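Local coordinates for protein SusD homolog (Bacteroides thetaiotaomicron VPI-5482, PDB 3IV0) that probably binds glycans at the cell surface as an outer-membrane SusD-type protein, at residues 98-110 with 121-133. Residues are numbered along the deposited sequence; the frame is centred on the assembly and turned at random.
Sequences AIQDANILLAEID and SRFKAEAIFMRSL
R131 and N103 make one polar link of this helix pair. NH1 of R131 gives N103 OD1 a nearly straight hydrogen bond of 2.9 Å (165° at the hydrogen), with the oxygen at the edge of the guanidinium and in its plane, while the amide plane is turned 57° from it. The R131 side chain leaves with CG anti to the backbone N and bends at chi3, which turns the head to N103; its CB rests against A102 CB, and L106 CD1 lies over a guanidinium face, 3.5 Å from NH1. A leucine in place of R131 would probably leave N103 OD1 without this donor and L106 CD1 without the flat group it packs on. In a second link, K124 reaches out along an extended chain to D110, whose OD1 takes NZ at 2.8 Å through its syn lone pair in a salt bridge. A water also accepts from the same NZ.

Apolar contacts fill much of the rest of the interface. A102 and A127 are small enough to let the axes come within 8.8 Å, with A102 CB 3.6 Å from A127 O. L106 is a knob among K124, A127, I128 and R131, and R131 answers as a knob among I99, A102, N103 and L106. L105 CD2 packs against A127 CB, and I109 sends CD1 to the ring edge of F123 while its CG2 presses on K124 CE. F123 also touches L26 of helix 19-39.

The segments 98-108 and 121-133 cross at -154°; they belong to helices 93-108 and 117-142, which form an antiparallel helical hairpin with knobs-into-holes packing, in a region whose sequence family belongs to the TPR clan, consistent with the helical-hairpin architecture of SusD-like proteins.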
loop_
_atom_site.group_PDB
_atom_site.type_symbol
_atom_site.label_atom_id
_atom_site.label_comp_id
_atom_site.label_asym_id
_atom_site.label_seq_id
_atom_site.Cartn_x
_atom_site.Cartn_y
_atom_site.Cartn_z
ATOM N N ALA A 98 -16.041 1.236 -6.016
ATOM C CA ALA A 98 -15.837 0.102 -5.144
ATOM C C ALA A 98 -16.670 0.193 -3.878
ATOM O O ALA A 98 -17.317 -0.770 -3.466
ATOM C CB ALA A 98 -14.324 -0.058 -4.814
ATOM N N ILE A 99 -16.607 1.347 -3.237
ATOM C CA ILE A 99 -17.339 1.567 -1.981
ATOM C C ILE A 99 -18.843 1.405 -2.177
ATOM O O ILE A 99 -19.514 0.731 -1.399
ATOM C CB ILE A 99 -16.985 2.944 -1.354
ATOM C CG1 ILE A 99 -15.553 2.924 -0.796
ATOM C CG2 ILE A 99 -17.984 3.354 -0.285
ATOM C CD1 ILE A 99 -14.958 4.326 -0.684
ATOM N N GLN A 100 -19.370 2.023 -3.222
ATOM C CA GLN A 100 -20.807 1.953 -3.465
ATOM C C GLN A 100 -21.238 0.530 -3.833
ATOM O O GLN A 100 -22.315 0.090 -3.428
ATOM C CB GLN A 100 -21.234 2.959 -4.540
ATOM C CG GLN A 100 -22.647 2.746 -5.100
ATOM C CD GLN A 100 -23.769 3.017 -4.094
ATOM O OE1 GLN A 100 -24.250 2.111 -3.396
ATOM N NE2 GLN A 100 -24.214 4.267 -4.045
ATOM N N ASP A 101 -20.438 -0.207 -4.600
ATOM C CA ASP A 101 -20.759 -1.600 -4.883
ATOM C C ASP A 101 -20.688 -2.468 -3.637
ATOM O O ASP A 101 -21.519 -3.379 -3.441
ATOM C CB ASP A 101 -19.951 -2.123 -6.051
ATOM C CG ASP A 101 -20.410 -1.507 -7.375
ATOM O OD1 ASP A 101 -21.536 -0.936 -7.436
ATOM O OD2 ASP A 101 -19.659 -1.571 -8.354
ATOM N N ALA A 102 -19.727 -2.216 -2.745
ATOM C CA ALA A 102 -19.715 -2.910 -1.463
ATOM C C ALA A 102 -20.996 -2.627 -0.703
ATOM O O ALA A 102 -21.581 -3.532 -0.122
ATOM C CB ALA A 102 -18.466 -2.516 -0.605
ATOM N N ASN A 103 -21.391 -1.365 -0.659
ATOM C CA ASN A 103 -22.632 -0.997 0.022
ATOM C C ASN A 103 -23.824 -1.751 -0.558
ATOM O O ASN A 103 -24.692 -2.237 0.190
ATOM C CB ASN A 103 -22.856 0.515 -0.048
ATOM C CG ASN A 103 -21.841 1.322 0.773
ATOM O OD1 ASN A 103 -21.191 0.796 1.671
ATOM N ND2 ASN A 103 -21.749 2.601 0.492
ATOM N N ILE A 104 -23.880 -1.847 -1.882
ATOM C CA ILE A 104 -24.944 -2.581 -2.551
ATOM C C ILE A 104 -24.924 -4.042 -2.181
ATOM O O ILE A 104 -25.945 -4.608 -1.808
ATOM C CB ILE A 104 -24.893 -2.386 -4.069
ATOM C CG1 ILE A 104 -25.274 -0.949 -4.433
ATOM C CG2 ILE A 104 -25.801 -3.425 -4.786
ATOM C CD1 ILE A 104 -24.893 -0.513 -5.798
ATOM N N LEU A 105 -23.782 -4.696 -2.298
ATOM C CA LEU A 105 -23.716 -6.116 -1.943
ATOM C C LEU A 105 -24.198 -6.321 -0.512
ATOM O O LEU A 105 -24.968 -7.254 -0.215
ATOM C CB LEU A 105 -22.285 -6.662 -2.139
ATOM C CG LEU A 105 -22.094 -8.152 -1.821
ATOM C CD1 LEU A 105 -20.948 -8.793 -2.615
ATOM C CD2 LEU A 105 -21.828 -8.399 -0.355
ATOM N N LEU A 106 -23.757 -5.483 0.405
ATOM C CA LEU A 106 -24.115 -5.688 1.802
ATOM C C LEU A 106 -25.639 -5.512 1.999
ATOM O O LEU A 106 -26.239 -6.203 2.830
ATOM C CB LEU A 106 -23.303 -4.764 2.721
ATOM C CG LEU A 106 -21.819 -5.132 2.769
ATOM C CD1 LEU A 106 -21.015 -3.959 3.342
ATOM C CD2 LEU A 106 -21.626 -6.416 3.579
ATOM N N ALA A 107 -26.245 -4.615 1.240
ATOM C CA ALA A 107 -27.689 -4.339 1.339
ATOM C C ALA A 107 -28.531 -5.398 0.651
ATOM O O ALA A 107 -29.737 -5.554 1.006
ATOM C CB ALA A 107 -27.972 -2.982 0.726
ATOM N N GLU A 108 -27.998 -6.090 -0.354
ATOM C CA GLU A 108 -28.827 -6.942 -1.218
ATOM C C GLU A 108 -28.546 -8.428 -1.118
ATOM O O GLU A 108 -29.407 -9.232 -1.493
ATOM C CB GLU A 108 -28.684 -6.518 -2.672
ATOM C CG GLU A 108 -29.021 -5.080 -3.015
ATOM C CD GLU A 108 -30.469 -4.717 -2.744
ATOM O OE1 GLU A 108 -31.307 -5.635 -2.693
ATOM O OE2 GLU A 108 -30.753 -3.528 -2.538
ATOM N N ILE A 109 -27.364 -8.838 -0.685
ATOM C CA ILE A 109 -26.969 -10.246 -0.783
ATOM C C ILE A 109 -27.874 -11.218 0.033
ATOM O O ILE A 109 -27.990 -12.389 -0.331
ATOM C CB ILE A 109 -25.451 -10.469 -0.422
ATOM C CG1 ILE A 109 -24.986 -11.834 -0.952
ATOM C CG2 ILE A 109 -25.181 -10.305 1.095
ATOM C CD1 ILE A 109 -23.445 -11.948 -0.965
ATOM N N ASP A 110 -28.489 -10.740 1.107
ATOM C CA ASP A 110 -29.404 -11.590 1.902
ATOM C C ASP A 110 -30.623 -12.011 1.088
ATOM O O ASP A 110 -31.293 -12.994 1.446
ATOM C CB ASP A 110 -29.885 -10.863 3.168
ATOM C CG ASP A 110 -28.833 -10.782 4.242
ATOM O OD1 ASP A 110 -27.927 -11.615 4.217
ATOM O OD2 ASP A 110 -28.925 -9.889 5.128
ATOM N N SER A 121 -21.699 -15.262 4.148
ATOM C CA SER A 121 -20.964 -14.578 5.202
ATOM C C SER A 121 -19.584 -14.155 4.714
ATOM O O SER A 121 -19.126 -13.046 5.038
ATOM C CB SER A 121 -20.789 -15.450 6.428
ATOM O OG SER A 121 -22.064 -15.744 7.001
ATOM N N ARG A 122 -18.915 -14.998 3.951
ATOM C CA ARG A 122 -17.595 -14.663 3.434
ATOM C C ARG A 122 -17.667 -13.478 2.491
ATOM O O ARG A 122 -16.833 -12.565 2.588
ATOM C CB ARG A 122 -17.008 -15.870 2.717
ATOM C CG ARG A 122 -15.630 -15.597 2.113
ATOM C CD ARG A 122 -14.973 -16.830 1.574
ATOM N NE ARG A 122 -14.798 -17.770 2.650
ATOM C CZ ARG A 122 -14.442 -19.031 2.522
ATOM N NH1 ARG A 122 -14.192 -19.529 1.320
ATOM N NH2 ARG A 122 -14.348 -19.792 3.607
ATOM N N PHE A 123 -18.623 -13.428 1.583
ATOM C CA PHE A 123 -18.695 -12.356 0.609
ATOM C C PHE A 123 -18.996 -11.042 1.315
ATOM O O PHE A 123 -18.505 -9.978 0.922
ATOM C CB PHE A 123 -19.717 -12.675 -0.494
ATOM C CG PHE A 123 -19.385 -13.902 -1.338
ATOM C CD1 PHE A 123 -18.165 -14.530 -1.282
ATOM C CD2 PHE A 123 -20.337 -14.380 -2.238
ATOM C CE1 PHE A 123 -17.905 -15.647 -2.077
ATOM C CE2 PHE A 123 -20.080 -15.500 -3.031
ATOM C CZ PHE A 123 -18.890 -16.124 -2.956
ATOM N N LYS A 124 -19.817 -11.097 2.355
ATOM C CA LYS A 124 -20.082 -9.910 3.141
ATOM C C LYS A 124 -18.777 -9.458 3.777
ATOM O O LYS A 124 -18.470 -8.252 3.770
ATOM C CB LYS A 124 -21.119 -10.175 4.229
ATOM C CG LYS A 124 -22.552 -10.333 3.722
ATOM C CD LYS A 124 -23.482 -10.643 4.922
ATOM C CE LYS A 124 -24.910 -10.855 4.529
ATOM N NZ LYS A 124 -25.634 -11.421 5.731
ATOM N N ALA A 125 -18.034 -10.371 4.398
ATOM C CA ALA A 125 -16.758 -10.017 5.051
ATOM C C ALA A 125 -15.778 -9.414 4.057
ATOM O O ALA A 125 -15.109 -8.396 4.366
ATOM C CB ALA A 125 -16.149 -11.220 5.700
ATOM N N GLU A 126 -15.681 -9.983 2.865
ATOM C CA GLU A 126 -14.822 -9.439 1.850
ATOM C C GLU A 126 -15.242 -8.063 1.385
ATOM O O GLU A 126 -14.394 -7.167 1.182
ATOM C CB GLU A 126 -14.763 -10.385 0.642
ATOM C CG GLU A 126 -14.095 -11.689 0.889
ATOM C CD GLU A 126 -13.966 -12.480 -0.373
ATOM O OE1 GLU A 126 -13.265 -12.024 -1.285
ATOM O OE2 GLU A 126 -14.586 -13.554 -0.501
ATOM N N ALA A 127 -16.542 -7.831 1.269
ATOM C CA ALA A 127 -17.038 -6.537 0.872
ATOM C C ALA A 127 -16.752 -5.496 1.958
ATOM O O ALA A 127 -16.382 -4.354 1.628
ATOM C CB ALA A 127 -18.571 -6.611 0.588
ATOM N N ILE A 128 -16.931 -5.854 3.224
ATOM C CA ILE A 128 -16.587 -4.932 4.310
ATOM C C ILE A 128 -15.093 -4.637 4.286
ATOM O O ILE A 128 -14.684 -3.472 4.445
ATOM C CB ILE A 128 -16.981 -5.513 5.647
ATOM C CG1 ILE A 128 -18.504 -5.533 5.759
ATOM C CG2 ILE A 128 -16.378 -4.685 6.819
ATOM C CD1 ILE A 128 -19.044 -6.525 6.807
ATOM N N PHE A 129 -14.261 -5.646 4.081
ATOM C CA PHE A 129 -12.838 -5.426 3.963
ATOM C C PHE A 129 -12.504 -4.462 2.829
ATOM O O PHE A 129 -11.736 -3.492 3.014
ATOM C CB PHE A 129 -12.067 -6.736 3.788
ATOM C CG PHE A 129 -10.601 -6.526 3.507
ATOM C CD1 PHE A 129 -9.728 -6.189 4.541
ATOM C CD2 PHE A 129 -10.109 -6.579 2.220
ATOM C CE1 PHE A 129 -8.393 -5.945 4.281
ATOM C CE2 PHE A 129 -8.763 -6.325 1.959
ATOM C CZ PHE A 129 -7.905 -6.026 3.006
HETATM N N MSE A 130 -13.059 -4.669 1.655
HETATM C CA MSE A 130 -12.728 -3.879 0.520
HETATM C C MSE A 130 -13.251 -2.486 0.641
HETATM O O MSE A 130 -12.591 -1.545 0.174
HETATM C CB MSE A 130 -13.218 -4.562 -0.771
HETATM C CG MSE A 130 -12.382 -5.803 -1.079
HETATM SE SE MSE A 130 -10.478 -5.582 -1.217
HETATM C CE MSE A 130 -10.446 -4.479 -2.698
ATOM N N ARG A 131 -14.395 -2.314 1.259
ATOM C CA ARG A 131 -14.887 -0.965 1.528
ATOM C C ARG A 131 -13.953 -0.214 2.449
ATOM O O ARG A 131 -13.630 0.956 2.197
ATOM C CB ARG A 131 -16.300 -1.009 2.101
ATOM C CG ARG A 131 -16.896 0.373 2.345
ATOM C CD ARG A 131 -18.344 0.315 2.796
ATOM N NE ARG A 131 -18.401 -0.261 4.121
ATOM C CZ ARG A 131 -19.504 -0.682 4.736
ATOM N NH1 ARG A 131 -20.659 -0.590 4.142
ATOM N NH2 ARG A 131 -19.434 -1.199 5.955
ATOM N N SER A 132 -13.543 -0.878 3.528
ATOM C CA SER A 132 -12.595 -0.306 4.480
ATOM C C SER A 132 -11.257 -0.002 3.847
ATOM O O SER A 132 -10.663 1.064 4.123
ATOM C CB SER A 132 -12.398 -1.192 5.690
ATOM O OG SER A 132 -13.663 -1.440 6.310
ATOM N N LEU A 133 -10.768 -0.902 3.006
ATOM C CA LEU A 133 -9.504 -0.670 2.325
ATOM C C LEU A 133 -9.572 0.536 1.408
ATOM O O LEU A 133 -8.665 1.347 1.338
ATOM C CB LEU A 133 -9.076 -1.907 1.533
ATOM C CG LEU A 133 -7.688 -1.856 0.930
ATOM C CD1 LEU A 133 -6.580 -1.828 1.992
ATOM C CD2 LEU A 133 -7.488 -3.093 0.057
HETATM O O HOH W 1 -27.082 -8.652 6.377
#